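Local atomic coordinates of probable M18 family aminopeptidase 1 (Thermotoga maritima, PDB entry 2GLF), a protein that probably acts as a zinc-dependent aminopeptidase of the M18 family, removing residues from the N-terminus of peptides, and holds manganese ions in this crystal. Residues A[419-422]-A[428-431]. Numbering follows the deposited sequence.
Sequences PALL and FEIS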
ATOM      1  N   PRO A 419      10.964  19.119  40.114  1.00 24.32           N
ATOM      2  CA  PRO A 419      10.217  17.885  40.378  1.00 23.87           C
ATOM      3  C   PRO A 419       9.741  17.157  39.105  1.00 23.48           C
ATOM      4  O   PRO A 419       9.749  17.726  38.006  1.00 23.02           O
ATOM      5  CB  PRO A 419       9.063  18.378  41.249  1.00  7.15           C
ATOM      6  CG  PRO A 419       8.758  19.704  40.645  1.00  7.15           C
ATOM      7  CD  PRO A 419      10.140  20.305  40.411  1.00  7.15           C
ATOM      8  N   ALA A 420       9.336  15.897  39.268  1.00 20.07           N
ATOM      9  CA  ALA A 420       8.852  15.081  38.159  1.00 19.12           C
ATOM     10  C   ALA A 420       7.330  15.129  38.098  1.00 18.57           C
ATOM     11  O   ALA A 420       6.666  15.061  39.133  1.00 19.24           O
ATOM     12  CB  ALA A 420       9.320  13.641  38.329  1.00  8.98           C
ATOM     13  N   LEU A 421       6.776  15.243  36.892  1.00 13.00           N
ATOM     14  CA  LEU A 421       5.322  15.305  36.734  1.00 11.83           C
ATOM     15  C   LEU A 421       4.745  14.195  35.865  1.00 11.29           C
ATOM     16  O   LEU A 421       5.420  13.629  35.008  1.00 10.59           O
ATOM     17  CB  LEU A 421       4.880  16.640  36.115  1.00  4.90           C
ATOM     18  CG  LEU A 421       5.190  17.986  36.750  1.00  4.83           C
ATOM     19  CD1 LEU A 421       4.497  19.053  35.941  1.00  5.16           C
ATOM     20  CD2 LEU A 421       4.717  18.023  38.184  1.00  4.83           C
ATOM     21  N   LEU A 422       3.469  13.917  36.095  1.00  7.05           N
ATOM     22  CA  LEU A 422       2.732  12.923  35.341  1.00  7.05           C
ATOM     23  C   LEU A 422       1.700  13.705  34.535  1.00  7.05           C
ATOM     24  O   LEU A 422       1.025  14.570  35.071  1.00  7.05           O
ATOM     25  CB  LEU A 422       2.051  11.953  36.301  1.00 10.25           C
ATOM     26  CG  LEU A 422       2.628  10.533  36.360  1.00 10.25           C
ATOM     27  CD1 LEU A 422       4.140  10.569  36.289  1.00 10.25           C
ATOM     28  CD2 LEU A 422       2.153   9.850  37.627  1.00 10.25           C
ATOM     29  N   PHE A 428      -4.651  18.920  33.664  1.00 16.02           N
ATOM     30  CA  PHE A 428      -4.602  18.520  35.070  1.00 16.05           C
ATOM     31  C   PHE A 428      -3.327  17.711  35.341  1.00 16.96           C
ATOM     32  O   PHE A 428      -3.362  16.480  35.415  1.00 17.69           O
ATOM     33  CB  PHE A 428      -5.850  17.675  35.404  1.00 11.89           C
ATOM     34  CG  PHE A 428      -6.168  17.589  36.880  1.00 10.49           C
ATOM     35  CD1 PHE A 428      -6.623  18.704  37.578  1.00  8.70           C
ATOM     36  CD2 PHE A 428      -6.025  16.384  37.572  1.00  8.03           C
ATOM     37  CE1 PHE A 428      -6.934  18.621  38.940  1.00  7.54           C
ATOM     38  CE2 PHE A 428      -6.334  16.295  38.938  1.00  7.54           C
ATOM     39  CZ  PHE A 428      -6.789  17.415  39.618  1.00  7.54           C
ATOM     40  N   GLU A 429      -2.202  18.407  35.482  1.00 10.53           N
ATOM     41  CA  GLU A 429      -0.927  17.742  35.744  1.00 10.66           C
ATOM     42  C   GLU A 429      -0.870  17.222  37.177  1.00 10.25           C
ATOM     43  O   GLU A 429      -1.561  17.722  38.060  1.00 10.29           O
ATOM     44  CB  GLU A 429       0.231  18.708  35.485  1.00 14.94           C
ATOM     45  CG  GLU A 429       0.201  19.314  34.092  1.00 16.97           C
ATOM     46  CD  GLU A 429       1.284  20.354  33.871  1.00 22.41           C
ATOM     47  OE1 GLU A 429       1.515  21.176  34.786  1.00 23.76           O
ATOM     48  OE2 GLU A 429       1.892  20.365  32.777  1.00 24.10           O
ATOM     49  N   ILE A 430      -0.041  16.208  37.395  1.00 18.18           N
ATOM     50  CA  ILE A 430       0.111  15.594  38.708  1.00 19.07           C
ATOM     51  C   ILE A 430       1.561  15.668  39.197  1.00 19.69           C
ATOM     52  O   ILE A 430       2.500  15.369  38.452  1.00 19.85           O
ATOM     53  CB  ILE A 430      -0.353  14.096  38.676  1.00  9.97           C
ATOM     54  CG1 ILE A 430      -1.714  13.942  39.354  1.00 10.17           C
ATOM     55  CG2 ILE A 430       0.633  13.211  39.410  1.00 10.97           C
ATOM     56  CD1 ILE A 430      -2.836  14.622  38.657  1.00 12.84           C
ATOM     57  N   SER A 431       1.731  16.070  40.455  1.00 19.58           N
ATOM     58  CA  SER A 431       3.045  16.164  41.081  1.00 20.21           C
ATOM     59  C   SER A 431       2.925  15.599  42.489  1.00 19.25           C
ATOM     60  O   SER A 431       1.821  15.427  42.997  1.00 19.60           O
ATOM     61  CB  SER A 431       3.504  17.618  41.159  1.00 24.21           C
ATOM     62  OG  SER A 431       2.700  18.352  42.065  1.00 26.77           O
TER
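Leu-422 and Ile-430 pair their backbones in a single antiparallel bridge, from Leu-422 N to Ile-430 O at 2.9 Å and from Ile-430 N to Leu-422 O at 3.0 Å. This hydrogen-bonded pair closes a seven-residue loop that leads from the end of strand 414-421, in the central mixed sheet of the M18 catalytic domain, to strand 429-432. The five residues between the segments include the manganese ligand His-425. The bond from Leu-422 N is nearly straight, 166° at the hydrogen. Leu-421 CA adds a C-H...O contact to the same Ile-430 O.

Side chains meet on two faces. On one, Leu-421 faces Glu-429 and Ser-431. Its CG is anti to the carbonyl carbon (chi1 -59°), which brings both methyls to strand 429-432. CD2 meets Ser-431 CB, and CD1 lies 3.8 Å from Glu-429 OE1. The Glu-429 carboxylate has its polar partners nearby: OE2 accepts a hydrogen bond from His-425 N, and OE1 a weak one from Asp-249 N. Asp-249 is also a manganese ligand. This is consistent with a second-shell role for Glu-429 in positioning these two ligands, the link to Asp-249 being the weak one. Replacing Leu-421 with alanine would probably open a gap beside Ser-431 CB and take away the methyl that lies against Glu-429 OE1.

On the other face, Leu-422 and Ile-430 pack apolar branches beside their backbone pair. A second subunit adjoins this face, with Ile-187 of that subunit on Leu-422 and its Thr-160 on Ile-430. Within the chain, the closest side-chain approach between these two residues is Leu-422 CB to Ile-430 CG2, 3.6 Å, with Leu-422 CD2 reaching the same methyl at 4.1 Å.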